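Local coordinates for protein iron transport multicopper oxidase FET3 (Saccharomyces cerevisiae, PDB 1ZPU) that oxidises ferrous to ferric iron with four bound copper ions, reducing oxygen to water, so that yeast can take up iron with high affinity, at residues A[308-313]-A[431-436]; A[240-245]-A[274-279]; A[326-331]-A[524-529]. All coordinates share one frame; numbering follows the deposited sequence.

Contact 1 of 3, residues A[308-313]-A[431-436]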
loop_
_atom_site.group_PDB
_atom_site.type_symbol
_atom_site.label_atom_id
_atom_site.label_comp_id
_atom_site.label_asym_id
_atom_site.label_seq_id
_atom_site.Cartn_x
_atom_site.Cartn_y
_atom_site.Cartn_z
ATOM N N GLU A 308 -6.156 15.853 -16.171
ATOM C CA GLU A 308 -6.828 16.724 -15.231
ATOM C C GLU A 308 -5.853 17.831 -14.840
ATOM O O GLU A 308 -4.743 17.557 -14.395
ATOM C CB GLU A 308 -7.309 15.925 -14.010
ATOM C CG GLU A 308 -8.600 15.105 -14.263
ATOM C CD GLU A 308 -8.900 14.035 -13.183
ATOM O OE1 GLU A 308 -8.193 13.982 -12.139
ATOM O OE2 GLU A 308 -9.851 13.236 -13.388
ATOM N N ALA A 309 -6.255 19.082 -15.029
ATOM C CA ALA A 309 -5.415 20.211 -14.657
ATOM C C ALA A 309 -5.129 20.213 -13.153
ATOM O O ALA A 309 -5.960 19.772 -12.360
ATOM C CB ALA A 309 -6.076 21.491 -15.066
ATOM N N ILE A 310 -3.949 20.699 -12.774
ATOM C CA ILE A 310 -3.593 20.857 -11.363
ATOM C C ILE A 310 -4.692 21.599 -10.612
ATOM O O ILE A 310 -5.209 22.591 -11.105
ATOM C CB ILE A 310 -2.221 21.575 -11.181
ATOM C CG1 ILE A 310 -1.865 21.707 -9.686
ATOM C CG2 ILE A 310 -2.179 22.914 -11.947
ATOM C CD1 ILE A 310 -0.472 22.254 -9.408
ATOM N N TYR A 311 -5.062 21.107 -9.433
ATOM C CA TYR A 311 -6.112 21.746 -8.650
ATOM C C TYR A 311 -5.678 23.122 -8.210
ATOM O O TYR A 311 -4.490 23.348 -7.988
ATOM C CB TYR A 311 -6.462 20.922 -7.419
ATOM C CG TYR A 311 -7.110 19.596 -7.734
ATOM C CD1 TYR A 311 -6.564 18.406 -7.259
ATOM C CD2 TYR A 311 -8.272 19.530 -8.508
ATOM C CE1 TYR A 311 -7.153 17.187 -7.537
ATOM C CE2 TYR A 311 -8.865 18.313 -8.800
ATOM C CZ TYR A 311 -8.298 17.152 -8.309
ATOM O OH TYR A 311 -8.879 15.948 -8.584
ATOM N N GLY A 312 -6.645 24.035 -8.090
ATOM C CA GLY A 312 -6.389 25.405 -7.655
ATOM C C GLY A 312 -5.874 25.477 -6.231
ATOM O O GLY A 312 -5.669 24.453 -5.571
ATOM N N GLU A 313 -5.673 26.693 -5.742
ATOM C CA GLU A 313 -5.110 26.876 -4.406
ATOM C C GLU A 313 -5.838 26.051 -3.335
ATOM O O GLU A 313 -7.069 26.033 -3.290
ATOM C CB GLU A 313 -5.017 28.363 -4.034
ATOM C CG GLU A 313 -3.959 29.140 -4.838
ATOM C CD GLU A 313 -2.526 28.633 -4.620
ATOM O OE1 GLU A 313 -1.763 29.318 -3.904
ATOM O OE2 GLU A 313 -2.155 27.559 -5.160
ATOM N N GLU A 431 1.530 21.439 -14.995
ATOM C CA GLU A 431 0.187 21.854 -15.391
ATOM C C GLU A 431 -0.816 20.704 -15.305
ATOM O O GLU A 431 -1.963 20.902 -14.894
ATOM C CB GLU A 431 0.210 22.401 -16.806
ATOM C CG GLU A 431 0.815 23.786 -16.926
ATOM C CD GLU A 431 0.697 24.340 -18.333
ATOM O OE1 GLU A 431 0.612 23.538 -19.294
ATOM O OE2 GLU A 431 0.686 25.580 -18.480
ATOM N N TYR A 432 -0.369 19.508 -15.693
ATOM C CA TYR A 432 -1.193 18.309 -15.661
ATOM C C TYR A 432 -0.472 17.206 -14.874
ATOM O O TYR A 432 0.179 16.334 -15.466
ATOM C CB TYR A 432 -1.504 17.837 -17.082
ATOM C CG TYR A 432 -2.320 18.825 -17.872
ATOM C CD1 TYR A 432 -1.708 19.723 -18.746
ATOM C CD2 TYR A 432 -3.705 18.877 -17.730
ATOM C CE1 TYR A 432 -2.456 20.644 -19.462
ATOM C CE2 TYR A 432 -4.463 19.792 -18.441
ATOM C CZ TYR A 432 -3.835 20.672 -19.305
ATOM O OH TYR A 432 -4.590 21.579 -20.015
ATOM N N PRO A 433 -0.601 17.230 -13.529
ATOM C CA PRO A 433 0.202 16.378 -12.664
ATOM C C PRO A 433 -0.115 14.913 -12.840
ATOM O O PRO A 433 -1.230 14.557 -13.220
ATOM C CB PRO A 433 -0.219 16.804 -11.253
ATOM C CG PRO A 433 -0.886 18.109 -11.417
ATOM C CD PRO A 433 -1.536 18.051 -12.745
ATOM N N MET A 434 0.875 14.079 -12.550
ATOM C CA MET A 434 0.695 12.645 -12.484
ATOM C C MET A 434 -0.273 12.331 -11.344
ATOM O O MET A 434 -0.415 13.126 -10.414
ATOM C CB MET A 434 2.059 11.986 -12.269
ATOM C CG MET A 434 2.029 10.519 -11.946
ATOM S SD MET A 434 1.951 10.224 -10.167
ATOM C CE MET A 434 3.671 10.236 -9.681
ATOM N N ARG A 435 -0.946 11.186 -11.431
ATOM C CA ARG A 435 -1.861 10.729 -10.394
ATOM C C ARG A 435 -1.606 9.262 -10.044
ATOM O O ARG A 435 -1.403 8.429 -10.943
ATOM C CB ARG A 435 -3.303 10.904 -10.857
ATOM C CG ARG A 435 -3.977 12.149 -10.352
ATOM C CD ARG A 435 -4.755 12.843 -11.456
ATOM N NE ARG A 435 -5.647 11.947 -12.186
ATOM C CZ ARG A 435 -5.869 12.039 -13.492
ATOM N NH1 ARG A 435 -5.255 12.978 -14.201
ATOM N NH2 ARG A 435 -6.693 11.194 -14.092
ATOM N N ARG A 436 -1.617 8.955 -8.744
ATOM C CA ARG A 436 -1.522 7.587 -8.260
ATOM C C ARG A 436 -1.942 7.506 -6.795
ATOM O O ARG A 436 -2.346 8.521 -6.217
ATOM C CB ARG A 436 -0.115 7.028 -8.470
ATOM C CG ARG A 436 1.041 7.714 -7.713
ATOM C CD ARG A 436 2.393 7.118 -8.136
ATOM N NE ARG A 436 2.262 5.682 -8.350
ATOM C CZ ARG A 436 3.136 4.915 -8.984
ATOM N NH1 ARG A 436 4.245 5.427 -9.489
ATOM N NH2 ARG A 436 2.899 3.620 -9.107
#
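E308 and R435 meet as stacked flat groups, and beside them the backbone at I310 docks onto E431. The carboxylate and guanidinium planes are only 18° apart, with E308 OE1 lying over the centre of one guanidinium face, 3.2 Å above its plane. The nearest charged pair is E308 OE1 with R435 NE at 3.3 Å, but no N-H points at the oxygen, so this salt bridge is electrostatic in nature. The E308 chain reaches this face by running extended beyond CG, which stands beside its own backbone N (chi1 -78°). R435 comes to it bent at chi2 and chi3, crossing the glutamate at about a right angle. Arginine suits the place because it offers a broad, cationic face to the carboxylate while NH1 donates to the backbone oxygen of E306.

The link between the backbones is the hydrogen bond from I310 N to E431 O, 2.9 Å long and fairly straight at 163°. E431 O also receives a CA-H...O contact from A309 CA at 3.5 Å. Next to this bond I310 CB rests on P433 CG at 3.7 Å, the two side chains crossing. The Y432 ring lies obliquely against the backbone at A309 N and E308 O, and its CE2 is 4.1 Å from A309 CB.

Strand 434-436 is an outermost strand of a six-stranded sheet in the third plastocyanin-like domain, bonded through M434 and R436 to T403 and F401. The loop 308-313 is held to strand 401-406 by Q402, whose amide bonds A309 O and Y311 N, and by I310 packing on I404. R436 turns to D216 and D299, and M434 packs on I215 of strand 210-215.

Contact 2 of 3, residues A[240-245]-A[274-279]; sequences VHTKND and SYMVYN. With NAG (2-acetamido-2-deoxy-beta-D-glucopyranose), chain B.
M276 and Y278 reach across from the end of strand 271-277 to T242 and K243, joining the two sheets of a cupredoxin-type beta-sandwich, the second plastocyanin-like domain. M276, a buried residue, runs out extended from a CG anti to its backbone N (chi1 -171°), and its CE meets T242 CG2 at 3.6 Å; a long, flexible thioether suits this span between sheets. T242 keeps its methyl for this apolar contact, while its OG1 bonds to Q183 O and T186 N.

Y278 carries the largest share of the contact. Its OH accepts a hydrogen bond from K243 N, 2.9 Å long and nearly straight at 165°, and is also bonded to H208 NE2, so a buried hydroxyl is gripped by two partners. T242 CB lies beside the same OH, and the ring meets that of F250. A phenylalanine here would probably leave K243 N and H208 NE2 each without its hydroxyl partner.

N279 takes no part in gripping the other segment; it begins an N-X-T sequon, its OD1 bonded to T281 N, and its ND2 is joined covalently to C1 of the NAG at 1.4 Å.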
loop_
_atom_site.group_PDB
_atom_site.type_symbol
_atom_site.label_atom_id
_atom_site.label_comp_id
_atom_site.label_asym_id
_atom_site.label_seq_id
_atom_site.Cartn_x
_atom_site.Cartn_y
_atom_site.Cartn_z
ATOM N N VAL A 240 4.872 -5.141 -23.396
ATOM C CA VAL A 240 6.134 -5.751 -23.801
ATOM C C VAL A 240 5.905 -6.483 -25.109
ATOM O O VAL A 240 5.020 -7.340 -25.193
ATOM C CB VAL A 240 6.661 -6.742 -22.733
ATOM C CG1 VAL A 240 7.824 -7.550 -23.267
ATOM C CG2 VAL A 240 7.090 -5.995 -21.477
ATOM N N HIS A 241 6.678 -6.134 -26.134
ATOM C CA HIS A 241 6.555 -6.810 -27.412
ATOM C C HIS A 241 7.742 -7.742 -27.629
ATOM O O HIS A 241 8.906 -7.317 -27.570
ATOM C CB HIS A 241 6.388 -5.815 -28.570
ATOM C CG HIS A 241 5.964 -6.455 -29.867
ATOM N ND1 HIS A 241 4.720 -7.026 -30.051
ATOM C CD2 HIS A 241 6.614 -6.594 -31.048
ATOM C CE1 HIS A 241 4.628 -7.502 -31.280
ATOM N NE2 HIS A 241 5.761 -7.246 -31.909
ATOM N N THR A 242 7.426 -9.011 -27.879
ATOM C CA THR A 242 8.423 -10.064 -28.005
ATOM C C THR A 242 9.079 -10.074 -29.390
ATOM O O THR A 242 8.495 -9.597 -30.365
ATOM C CB THR A 242 7.812 -11.451 -27.661
ATOM O OG1 THR A 242 6.781 -11.773 -28.596
ATOM C CG2 THR A 242 7.213 -11.446 -26.250
ATOM N N LYS A 243 10.290 -10.627 -29.450
ATOM C CA LYS A 243 11.119 -10.664 -30.645
ATOM C C LYS A 243 10.667 -11.733 -31.629
ATOM O O LYS A 243 9.853 -12.583 -31.289
ATOM C CB LYS A 243 12.569 -10.935 -30.240
ATOM C CG LYS A 243 13.023 -10.130 -29.051
ATOM C CD LYS A 243 14.501 -9.778 -29.083
ATOM C CE LYS A 243 14.781 -8.715 -28.012
ATOM N NZ LYS A 243 16.064 -7.946 -28.175
ATOM N N ASN A 244 11.212 -11.691 -32.849
ATOM C CA ASN A 244 10.867 -12.664 -33.878
ATOM C C ASN A 244 11.581 -14.004 -33.740
ATOM O O ASN A 244 11.090 -15.021 -34.234
ATOM C CB ASN A 244 11.049 -12.071 -35.277
ATOM C CG ASN A 244 9.969 -11.058 -35.612
ATOM O OD1 ASN A 244 9.070 -10.817 -34.803
ATOM N ND2 ASN A 244 10.054 -10.453 -36.800
ATOM N N ASP A 245 12.722 -14.011 -33.056
ATOM C CA ASP A 245 13.503 -15.233 -32.872
ATOM C C ASP A 245 13.086 -16.077 -31.665
ATOM O O ASP A 245 12.975 -15.590 -30.532
ATOM C CB ASP A 245 14.982 -14.897 -32.760
ATOM C CG ASP A 245 15.546 -14.348 -34.041
ATOM O OD1 ASP A 245 16.284 -13.339 -33.961
ATOM O OD2 ASP A 245 15.258 -14.918 -35.124
ATOM N N SER A 274 14.883 -14.503 -13.110
ATOM C CA SER A 274 13.843 -15.379 -13.636
ATOM C C SER A 274 13.966 -15.476 -15.158
ATOM O O SER A 274 14.845 -14.854 -15.755
ATOM C CB SER A 274 12.460 -14.889 -13.245
ATOM O OG SER A 274 12.077 -15.441 -12.001
ATOM N N TYR A 275 13.098 -16.260 -15.790
ATOM C CA TYR A 275 13.325 -16.626 -17.177
ATOM C C TYR A 275 12.192 -16.305 -18.124
ATOM O O TYR A 275 11.100 -16.847 -18.019
ATOM C CB TYR A 275 13.648 -18.116 -17.294
ATOM C CG TYR A 275 14.501 -18.620 -16.173
ATOM C CD1 TYR A 275 14.002 -19.562 -15.274
ATOM C CD2 TYR A 275 15.800 -18.141 -15.990
ATOM C CE1 TYR A 275 14.768 -20.023 -14.234
ATOM C CE2 TYR A 275 16.576 -18.597 -14.949
ATOM C CZ TYR A 275 16.048 -19.539 -14.070
ATOM O OH TYR A 275 16.812 -20.009 -13.025
ATOM N N MET A 276 12.481 -15.428 -19.076
ATOM C CA MET A 276 11.630 -15.264 -20.244
ATOM C C MET A 276 12.060 -16.292 -21.305
ATOM O O MET A 276 13.131 -16.174 -21.925
ATOM C CB MET A 276 11.704 -13.838 -20.778
ATOM C CG MET A 276 10.692 -13.532 -21.840
ATOM S SD MET A 276 10.807 -11.800 -22.280
ATOM C CE MET A 276 9.861 -11.746 -23.799
ATOM N N VAL A 277 11.214 -17.307 -21.480
ATOM C CA VAL A 277 11.547 -18.474 -22.282
ATOM C C VAL A 277 10.867 -18.468 -23.655
ATOM O O VAL A 277 9.657 -18.648 -23.762
ATOM C CB VAL A 277 11.200 -19.792 -21.537
ATOM C CG1 VAL A 277 11.621 -20.977 -22.350
ATOM C CG2 VAL A 277 11.862 -19.845 -20.169
ATOM N N TYR A 278 11.657 -18.264 -24.702
ATOM C CA TYR A 278 11.165 -18.367 -26.063
ATOM C C TYR A 278 11.326 -19.804 -26.519
ATOM O O TYR A 278 10.534 -20.295 -27.307
ATOM C CB TYR A 278 11.952 -17.455 -27.009
ATOM C CG TYR A 278 11.635 -15.973 -26.957
ATOM C CD1 TYR A 278 12.012 -15.192 -25.868
ATOM C CD2 TYR A 278 11.016 -15.342 -28.031
ATOM C CE1 TYR A 278 11.745 -13.838 -25.834
ATOM C CE2 TYR A 278 10.751 -13.982 -28.011
ATOM C CZ TYR A 278 11.117 -13.236 -26.911
ATOM O OH TYR A 278 10.855 -11.888 -26.889
ATOM N N ASN A 279 12.368 -20.462 -26.022
ATOM C CA ASN A 279 12.710 -21.816 -26.434
ATOM C C ASN A 279 12.873 -22.726 -25.218
ATOM O O ASN A 279 13.780 -22.547 -24.402
ATOM C CB ASN A 279 13.984 -21.800 -27.279
ATOM C CG ASN A 279 14.292 -23.138 -27.895
ATOM O OD1 ASN A 279 13.791 -24.173 -27.453
ATOM N ND2 ASN A 279 15.108 -23.118 -28.950
HETATM C C1 NAG B . 15.878 -24.317 -29.180
HETATM C C2 NAG B . 15.576 -24.655 -30.641
HETATM C C3 NAG B . 16.439 -25.823 -31.093
HETATM C C4 NAG B . 17.909 -25.458 -30.892
HETATM C C5 NAG B . 18.107 -25.090 -29.424
HETATM C C6 NAG B . 19.522 -24.644 -29.107
HETATM C C7 NAG B . 13.416 -24.237 -31.660
HETATM C C8 NAG B . 12.621 -25.032 -32.654
HETATM N N2 NAG B . 14.171 -24.962 -30.831
HETATM O O3 NAG B . 16.150 -26.140 -32.437
HETATM O O4 NAG B . 18.735 -26.550 -31.228
HETATM O O5 NAG B . 17.255 -24.031 -29.068
HETATM O O6 NAG B . 19.648 -24.711 -27.707
HETATM O O7 NAG B . 13.350 -22.994 -31.646
#

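Contact 3 of 3, residues A[326-331]-A[524-529]; sequences NLKNGV and ENVQHA
L327 fits against the C-terminal tail at N525 and Q527, and this buried leucine is the tightly packed part of the contact. Its CD1 lies 3.8 Å from N525 CB, and CD2 reaches Q527 NE2 at 3.5 Å; L327 also packs on Y333 and F335 of strand 332-336. Two hydrogen bonds flank it. H528 ND1 donates to N326 O at 2.7 Å, the oxygen close to the imidazole plane but the donor standing above the carbonyl plane. K328 N donates to V526 O at 3.2 Å, approaching the oxygen almost in line with its C=O bond.

The hairpin connection itself is a type I turn, L327 to G330, braced by an Asx turn in which N329 OD1 accepts from V331 N. Glycine suits position 330, where phi is positive.

The outer side is looser. K328, extended beyond CG, lies alongside V526, with CD 3.6 Å from V526 CG2, both exposed to solvent. N329 ND2 comes to 3.4 Å of N525 OD1, but the angle is poor and the two amides are not bonded; N329 ND2 bonds Y333 OH instead. K328 and N329 also touch a crystal neighbour, which may influence their poses.

The chemistry implies that the modelled tail is held to the turn chiefly by L327 and by two hydrogen bonds, one of them from a histidine side chain, and that H528 carries a proton on ND1, as either a neutral or a charged ring would allow.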
loop_
_atom_site.group_PDB
_atom_site.type_symbol
_atom_site.label_atom_id
_atom_site.label_comp_id
_atom_site.label_asym_id
_atom_site.label_seq_id
_atom_site.Cartn_x
_atom_site.Cartn_y
_atom_site.Cartn_z
ATOM N N ASN A 326 13.036 7.601 19.713
ATOM C CA ASN A 326 12.818 6.738 20.881
ATOM C C ASN A 326 11.899 7.366 21.929
ATOM O O ASN A 326 11.992 8.560 22.214
ATOM C CB ASN A 326 14.161 6.354 21.514
ATOM C CG ASN A 326 14.974 5.426 20.631
ATOM O OD1 ASN A 326 14.540 4.321 20.309
ATOM N ND2 ASN A 326 16.155 5.874 20.225
ATOM N N LEU A 327 11.014 6.553 22.498
ATOM C CA LEU A 327 10.146 7.004 23.587
ATOM C C LEU A 327 10.567 6.446 24.972
ATOM O O LEU A 327 11.554 5.703 25.091
ATOM C CB LEU A 327 8.671 6.682 23.276
ATOM C CG LEU A 327 7.935 7.375 22.118
ATOM C CD1 LEU A 327 6.498 6.935 22.088
ATOM C CD2 LEU A 327 7.988 8.875 22.221
ATOM N N LYS A 328 9.812 6.823 26.005
ATOM C CA LYS A 328 10.081 6.462 27.407
ATOM C C LYS A 328 10.303 4.962 27.638
ATOM O O LYS A 328 11.086 4.564 28.511
ATOM C CB LYS A 328 8.905 6.915 28.268
ATOM C CG LYS A 328 9.296 7.701 29.476
ATOM C CD LYS A 328 8.168 7.713 30.483
ATOM C CE LYS A 328 8.364 8.813 31.497
ATOM N NZ LYS A 328 7.268 8.774 32.482
ATOM N N ASN A 329 9.608 4.129 26.865
ATOM C CA ASN A 329 9.767 2.684 27.009
ATOM C C ASN A 329 10.998 2.133 26.281
ATOM O O ASN A 329 11.233 0.924 26.277
ATOM C CB ASN A 329 8.484 1.922 26.646
ATOM C CG ASN A 329 8.173 1.952 25.164
ATOM O OD1 ASN A 329 8.806 2.668 24.382
ATOM N ND2 ASN A 329 7.184 1.160 24.767
ATOM N N GLY A 330 11.776 3.032 25.677
ATOM C CA GLY A 330 13.051 2.682 25.062
ATOM C C GLY A 330 12.970 2.157 23.642
ATOM O O GLY A 330 14.002 1.941 23.001
ATOM N N VAL A 331 11.757 1.937 23.137
ATOM C CA VAL A 331 11.603 1.440 21.773
ATOM C C VAL A 331 11.488 2.589 20.776
ATOM O O VAL A 331 11.135 3.713 21.140
ATOM C CB VAL A 331 10.441 0.395 21.614
ATOM C CG1 VAL A 331 10.108 -0.282 22.938
ATOM C CG2 VAL A 331 9.198 1.012 20.994
ATOM N N GLU A 524 0.117 7.685 23.427
ATOM C CA GLU A 524 1.459 7.186 23.181
ATOM C C GLU A 524 2.323 7.350 24.435
ATOM O O GLU A 524 2.022 8.177 25.304
ATOM C CB GLU A 524 2.101 7.923 22.006
ATOM C CG GLU A 524 2.194 9.432 22.163
ATOM C CD GLU A 524 2.642 10.145 20.897
ATOM O OE1 GLU A 524 2.130 9.832 19.792
ATOM O OE2 GLU A 524 3.514 11.030 21.003
ATOM N N ASN A 525 3.392 6.558 24.524
ATOM C CA ASN A 525 4.361 6.679 25.611
ATOM C C ASN A 525 4.967 8.087 25.589
ATOM O O ASN A 525 5.121 8.685 24.522
ATOM C CB ASN A 525 5.423 5.565 25.514
ATOM C CG ASN A 525 4.834 4.151 25.747
ATOM O OD1 ASN A 525 4.636 3.376 24.818
ATOM N ND2 ASN A 525 4.555 3.831 26.993
ATOM N N VAL A 526 5.262 8.644 26.758
ATOM C CA VAL A 526 5.687 10.047 26.796
ATOM C C VAL A 526 7.091 10.307 26.240
ATOM O O VAL A 526 7.855 9.368 25.978
ATOM C CB VAL A 526 5.421 10.758 28.151
ATOM C CG1 VAL A 526 4.118 11.591 28.072
ATOM C CG2 VAL A 526 5.401 9.764 29.326
ATOM N N GLN A 527 7.407 11.583 26.031
ATOM C CA GLN A 527 8.595 11.955 25.273
ATOM C C GLN A 527 9.889 11.825 26.088
ATOM O O GLN A 527 9.862 11.586 27.301
ATOM C CB GLN A 527 8.448 13.352 24.675
ATOM C CG GLN A 527 8.779 13.391 23.197
ATOM C CD GLN A 527 7.554 13.164 22.336
ATOM O OE1 GLN A 527 6.508 13.786 22.547
ATOM N NE2 GLN A 527 7.679 12.281 21.354
ATOM N N HIS A 528 11.020 11.991 25.404
ATOM C CA HIS A 528 12.318 11.595 25.950
ATOM C C HIS A 528 13.059 12.639 26.770
ATOM O O HIS A 528 14.158 12.348 27.232
ATOM C CB HIS A 528 13.225 11.101 24.820
ATOM C CG HIS A 528 13.875 9.782 25.104
ATOM N ND1 HIS A 528 13.702 8.676 24.292
ATOM C CD2 HIS A 528 14.692 9.385 26.112
ATOM C CE1 HIS A 528 14.389 7.658 24.785
ATOM N NE2 HIS A 528 15.000 8.062 25.886
ATOM N N ALA A 529 12.475 13.829 26.954
ATOM C CA ALA A 529 13.118 14.921 27.731
ATOM C C ALA A 529 13.148 14.654 29.235
ATOM O O ALA A 529 13.559 13.588 29.684
ATOM C CB ALA A 529 12.439 16.282 27.451
#

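Overall arrangement
From the N terminus, contact 2 comes first: 240-245 and 274-279 close a loop of 28 residues that contains strand 250-256, joining the two sheets of the second domain. It is complete before contact 1 opens at 308-313, in the connection leading into the third domain. Contact 3 opens next, at 326-331, before contact 1 closes at 431-436, and itself closes only at 524-529, where the modelled chain ends, so these two cross. Contact 1 thus ties the linker to the edge strand 434-436, and contact 3 ties the tail to the turn before strand 332-336. The three do not touch; the centres of contacts 2 and 3 lie about 55 Å apart.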